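Local coordinates for protease Do-like 1, chloroplastic (Arabidopsis thaliana, PDB 3QO6), which is a serine endopeptidase of the HtrA (S1C) family in chloroplasts that takes part in the repair of photosystem II during light exposure, at the interface of chains A and B. Residues are numbered along the deposited sequence; one frame, centred on the assembly and turned at random. Chains: chain A/B, Protease Do-like 1, chloroplastic.

Contact 1: the interface of chains A and B. Residues chain A 129-130, 187-188; chain B 10, 12, 16, 20.
Helix 14-26 of chain B, together with the loop that leads into it, is set against two chain A segments: the turn at A:Gln129 running into strand 130-135, and the loop at A:Ser187 and A:Ser188. The main polar link is the carboxylate of B:Glu16. Its OE1 accepts a hydrogen bond from the hydroxyl OG of A:Ser187 at 2.6 Å through the syn lone pair, on the side of the other oxygen. Its OE2 takes the backbone N of A:Lys130 at 3.0 Å, met on the anti side and 21° out of the carboxylate plane. With its oxygens bonded to two separate segments of chain A, a strand start and a loop, rotation of the carboxylate is limited. The group reaches there on a straight chain (chi2 -179°) leaving from between the backbone N and the carbonyl carbon (chi1 58°). The ammonium of A:Lys130 makes no salt bridge with this carboxylate, NZ lying 6.1 Å from OE2 of B:Glu16. Its CE packs instead on CB of B:Glu16 at 4.0 Å. Were B:Glu16 an alanine, the A:Ser187 hydroxyl and the A:Lys130 amide would probably lose these mates, untying both segments from the helix. Around this link the contacts are van der Waals ones. B:Leu12 crosses A:Gln129 at about a right angle, its CD2 3.7 Å from the amide NE2, while CG2 of B:Val20 rests 4.1 Å from CA of A:Gln129. At the far end the aliphatic CD of B:Lys10 lies 3.8 Å from CB of A:Ser188. The patch thus sits where the N-terminal segment of one protomer packs against the protease domain of its neighbour.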
ATOM      1  N   GLN A 129     -37.645 -18.245   1.323  1.00 60.46           N
ATOM      2  CA  GLN A 129     -37.749 -19.214   2.406  1.00 59.87           C
ATOM      3  C   GLN A 129     -36.517 -19.174   3.316  1.00 61.27           C
ATOM      4  O   GLN A 129     -35.446 -18.713   2.930  1.00 65.50           O
ATOM      5  CB  GLN A 129     -38.046 -20.618   1.860  1.00 59.49           C
ATOM      6  CG  GLN A 129     -36.931 -21.415   1.282  1.00 63.04           C
ATOM      7  CD  GLN A 129     -37.428 -22.732   0.654  1.00 67.44           C
ATOM      8  OE1 GLN A 129     -37.746 -22.780  -0.543  1.00 70.63           O
ATOM      9  NE2 GLN A 129     -37.507 -23.794   1.461  1.00 64.62           N
ATOM     10  N   LYS A 130     -36.696 -19.607   4.555  1.00 65.50           N
ATOM     11  CA  LYS A 130     -35.645 -19.610   5.579  1.00 63.53           C
ATOM     12  C   LYS A 130     -34.518 -20.660   5.382  1.00 60.32           C
ATOM     13  O   LYS A 130     -34.793 -21.799   5.050  1.00 59.11           O
ATOM     14  CB  LYS A 130     -36.339 -19.823   6.924  1.00 63.82           C
ATOM     15  CG  LYS A 130     -35.853 -18.950   8.022  1.00 74.63           C
ATOM     16  CD  LYS A 130     -36.971 -18.611   9.002  1.00 77.75           C
ATOM     17  CE  LYS A 130     -37.968 -17.619   8.394  1.00 78.83           C
ATOM     18  NZ  LYS A 130     -38.966 -17.090   9.382  1.00 78.10           N
ATOM     19  N   SER A 187     -36.118 -25.147   6.117  1.00 63.87           N
ATOM     20  CA  SER A 187     -36.848 -25.195   7.384  1.00 60.87           C
ATOM     21  C   SER A 187     -37.279 -26.600   7.806  1.00 62.24           C
ATOM     22  O   SER A 187     -37.646 -26.813   8.962  1.00 58.94           O
ATOM     23  CB  SER A 187     -38.058 -24.268   7.340  1.00 56.47           C
ATOM     24  OG  SER A 187     -38.959 -24.674   6.330  1.00 65.59           O
ATOM     25  N   SER A 188     -37.226 -27.552   6.876  1.00 64.28           N
ATOM     26  CA  SER A 188     -37.598 -28.948   7.161  1.00 67.70           C
ATOM     27  C   SER A 188     -36.398 -29.718   7.706  1.00 69.42           C
ATOM     28  O   SER A 188     -36.440 -30.936   7.838  1.00 70.40           O
ATOM     29  CB  SER A 188     -38.073 -29.674   5.901  1.00 66.91           C
ATOM     30  OG  SER A 188     -39.047 -28.929   5.209  1.00 74.83           O
TER
ATOM     31  N   LYS B  10     -42.444 -28.625  -0.051  1.00107.67           N
ATOM     32  CA  LYS B  10     -42.667 -29.069   1.325  1.00106.27           C
ATOM     33  C   LYS B  10     -43.506 -27.980   1.994  1.00104.99           C
ATOM     34  O   LYS B  10     -43.587 -26.844   1.508  1.00104.35           O
ATOM     35  CB  LYS B  10     -41.339 -29.216   2.077  1.00107.16           C
ATOM     36  CG  LYS B  10     -40.347 -30.164   1.427  1.00107.75           C
ATOM     37  CD  LYS B  10     -39.093 -30.289   2.267  1.00109.75           C
ATOM     38  CE  LYS B  10     -38.166 -31.357   1.721  1.00109.26           C
ATOM     39  NZ  LYS B  10     -36.910 -31.428   2.521  1.00112.84           N
ATOM     40  N   LEU B  12     -44.050 -25.043   4.034  1.00 90.49           N
ATOM     41  CA  LEU B  12     -43.238 -23.980   4.621  1.00 84.81           C
ATOM     42  C   LEU B  12     -43.989 -23.362   5.787  1.00 83.17           C
ATOM     43  O   LEU B  12     -45.223 -23.354   5.812  1.00 83.65           O
ATOM     44  CB  LEU B  12     -42.962 -22.886   3.600  1.00 82.58           C
ATOM     45  CG  LEU B  12     -42.207 -23.353   2.373  1.00 77.39           C
ATOM     46  CD1 LEU B  12     -41.859 -22.159   1.544  1.00 74.95           C
ATOM     47  CD2 LEU B  12     -40.962 -24.110   2.794  1.00 82.83           C
ATOM     48  N   GLU B  16     -41.981 -17.691   6.766  1.00 69.68           N
ATOM     49  CA  GLU B  16     -41.249 -17.766   5.515  1.00 69.66           C
ATOM     50  C   GLU B  16     -42.198 -17.715   4.331  1.00 69.51           C
ATOM     51  O   GLU B  16     -41.890 -17.115   3.296  1.00 72.98           O
ATOM     52  CB  GLU B  16     -40.365 -19.020   5.456  1.00 69.62           C
ATOM     53  CG  GLU B  16     -41.092 -20.345   5.623  1.00 72.22           C
ATOM     54  CD  GLU B  16     -40.145 -21.540   5.568  1.00 74.90           C
ATOM     55  OE1 GLU B  16     -40.512 -22.634   6.083  1.00 77.46           O
ATOM     56  OE2 GLU B  16     -39.034 -21.394   5.006  1.00 73.11           O
ATOM     57  N   VAL B  20     -41.949 -15.491   1.127  1.00 61.68           N
ATOM     58  CA  VAL B  20     -41.902 -16.098  -0.207  1.00 62.60           C
ATOM     59  C   VAL B  20     -42.913 -15.378  -1.121  1.00 65.84           C
ATOM     60  O   VAL B  20     -42.611 -14.993  -2.270  1.00 61.91           O
ATOM     61  CB  VAL B  20     -42.310 -17.581  -0.188  1.00 62.57           C
ATOM     62  CG1 VAL B  20     -42.572 -18.081  -1.646  1.00 56.53           C
ATOM     63  CG2 VAL B  20     -41.230 -18.382   0.481  1.00 59.16           C
TER

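Contact 2: the interface of chains A and B. Residues chain A 128, 148-149, 172; chain B 19, 144-146.
The carboxylate of A:Asp172 is the flat group between the chains, and B:Thr145 meets its OD2 edge obliquely, from above one face: CA is 3.5 Å from OD2, and CG2 packs at 3.9 Å against CB of A:Asp172. At the OD1 end, the backbone N of A:Val148 from the same chain donates a 2.8 Å bond, nearly straight (178° at the hydrogen) and arriving almost in line with the C-O bond. This bond steadies the carboxylate, which is turned with OD2 towards strand 143-151 of chain B. There the backbone N of B:Thr146 gives a weak hydrogen bond, long at 3.4 Å, from somewhat above the plane, on the same side as B:Thr145. Water 2 approaches OD2 tilted to the opposite face and also bonds to the carbonyl O of B:Thr146, a second tie between the same residues. Beside this pair, A:Val148 and B:Thr146 meet tip to tip, CG1 3.9 Å from the hydroxyl OG1. The methyl is presented because it stands anti to the carbonyl carbon (chi1 -60°). The peptide carbonyl of A:Gly128 forms the other end of the patch. Its O is 2.8 Å from OG1 of B:Thr19, on helix 14-26, a hydrogen bond the threonine hydroxyl can donate. Water 1 bonds to both oxygens, so the direct bond is doubled by a bridge. The bare CA of A:Gly128 also receives B:Leu144, which extends from the start of strand 143-151. That approach is made by one branch of the leucine, the methyl CD2, which touches the glycine CA at 3.5 Å.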
ATOM      1  N   GLY A 128     -36.915 -16.451  -0.631  1.00 61.66           N
ATOM      2  CA  GLY A 128     -37.643 -15.939   0.505  1.00 60.03           C
ATOM      3  C   GLY A 128     -37.756 -16.951   1.626  1.00 61.14           C
ATOM      4  O   GLY A 128     -37.929 -16.561   2.784  1.00 60.68           O
ATOM      5  N   VAL A 148     -32.163 -16.095   4.501  1.00 57.47           N
ATOM      6  CA  VAL A 148     -33.185 -16.598   3.583  1.00 57.53           C
ATOM      7  C   VAL A 148     -32.513 -16.960   2.277  1.00 55.91           C
ATOM      8  O   VAL A 148     -31.317 -16.710   2.105  1.00 54.98           O
ATOM      9  CB  VAL A 148     -34.262 -15.550   3.263  1.00 57.07           C
ATOM     10  CG1 VAL A 148     -34.971 -15.111   4.529  1.00 55.64           C
ATOM     11  CG2 VAL A 148     -33.628 -14.377   2.535  1.00 51.41           C
ATOM     12  N   ILE A 149     -33.260 -17.607   1.386  1.00 56.31           N
ATOM     13  CA  ILE A 149     -32.744 -17.887   0.065  1.00 54.97           C
ATOM     14  C   ILE A 149     -32.909 -16.515  -0.599  1.00 58.19           C
ATOM     15  O   ILE A 149     -34.028 -15.983  -0.666  1.00 58.89           O
ATOM     16  CB  ILE A 149     -33.589 -18.920  -0.653  1.00 55.38           C
ATOM     17  CG1 ILE A 149     -33.237 -20.301  -0.128  1.00 55.09           C
ATOM     18  CG2 ILE A 149     -33.347 -18.847  -2.159  1.00 57.31           C
ATOM     19  CD1 ILE A 149     -33.836 -21.427  -0.907  1.00 48.97           C
ATOM     20  N   ASP A 172     -28.321 -14.824   2.286  1.00 52.66           N
ATOM     21  CA  ASP A 172     -27.742 -13.759   3.083  1.00 52.73           C
ATOM     22  C   ASP A 172     -27.454 -14.231   4.531  1.00 56.05           C
ATOM     23  O   ASP A 172     -27.263 -13.419   5.445  1.00 56.97           O
ATOM     24  CB  ASP A 172     -28.642 -12.521   3.078  1.00 53.02           C
ATOM     25  CG  ASP A 172     -30.023 -12.798   3.617  1.00 57.18           C
ATOM     26  OD1 ASP A 172     -30.376 -14.002   3.762  1.00 57.18           O
ATOM     27  OD2 ASP A 172     -30.752 -11.807   3.895  1.00 56.82           O
TER
ATOM     28  N   THR B  19     -42.907 -14.279   3.420  1.00 63.18           N
ATOM     29  CA  THR B  19     -41.906 -13.560   2.652  1.00 62.61           C
ATOM     30  C   THR B  19     -41.786 -14.174   1.255  1.00 63.15           C
ATOM     31  O   THR B  19     -41.578 -13.442   0.284  1.00 61.35           O
ATOM     32  CB  THR B  19     -40.501 -13.408   3.388  1.00 60.13           C
ATOM     33  OG1 THR B  19     -39.559 -14.287   2.802  1.00 62.29           O
ATOM     34  CG2 THR B  19     -40.589 -13.674   4.865  1.00 54.80           C
ATOM     35  N   LEU B 144     -33.119 -10.793  -2.983  1.00 54.39           N
ATOM     36  CA  LEU B 144     -33.910 -10.452  -1.829  1.00 51.63           C
ATOM     37  C   LEU B 144     -33.055 -10.583  -0.557  1.00 52.85           C
ATOM     38  O   LEU B 144     -32.329 -11.556  -0.367  1.00 50.79           O
ATOM     39  CB  LEU B 144     -35.108 -11.407  -1.729  1.00 52.78           C
ATOM     40  CG  LEU B 144     -35.874 -11.393  -0.398  1.00 46.91           C
ATOM     41  CD1 LEU B 144     -36.791 -10.207  -0.362  1.00 47.18           C
ATOM     42  CD2 LEU B 144     -36.656 -12.640  -0.235  1.00 34.27           C
ATOM     43  N   THR B 145     -33.115  -9.589   0.304  1.00 52.03           N
ATOM     44  CA  THR B 145     -32.427  -9.698   1.584  1.00 51.88           C
ATOM     45  C   THR B 145     -33.417  -9.146   2.585  1.00 53.42           C
ATOM     46  O   THR B 145     -34.152  -8.196   2.305  1.00 52.13           O
ATOM     47  CB  THR B 145     -31.115  -8.885   1.680  1.00 53.57           C
ATOM     48  OG1 THR B 145     -31.361  -7.545   1.243  1.00 53.49           O
ATOM     49  CG2 THR B 145     -29.965  -9.585   0.877  1.00 47.61           C
ATOM     50  N   THR B 146     -33.463  -9.763   3.753  1.00 52.51           N
ATOM     51  CA  THR B 146     -34.399  -9.298   4.757  1.00 52.93           C
ATOM     52  C   THR B 146     -33.648  -8.896   6.010  1.00 52.19           C
ATOM     53  O   THR B 146     -32.511  -9.308   6.235  1.00 46.25           O
ATOM     54  CB  THR B 146     -35.406 -10.388   5.150  1.00 53.19           C
ATOM     55  OG1 THR B 146     -34.696 -11.434   5.822  1.00 54.63           O
ATOM     56  CG2 THR B 146     -36.113 -10.957   3.908  1.00 51.02           C
TER
HETATM   57  O   HOH W   1     -38.501 -15.768   5.441  1.00 55.93           O
HETATM   58  O   HOH W   2     -29.828  -9.699   5.143  1.00 61.88           O

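Contact 1 and contact 2 have centres about 11 Å apart and form one continuous interface. Helix 14-26 of chain B supplies residues to both, and in chain A the consecutive residues A:Gly128, A:Gln129 and A:Lys130 are divided between them. Strand 143-151 enters contact 2 from both chains through different residues, in keeping with an interface that is not an exact two-fold and with head-to-tail packing of protomers, plausibly within the six-copy assembly. Both centres lie 23 to 26 Å from A:His71 and A:Asp101, so any influence on catalysis would be indirect.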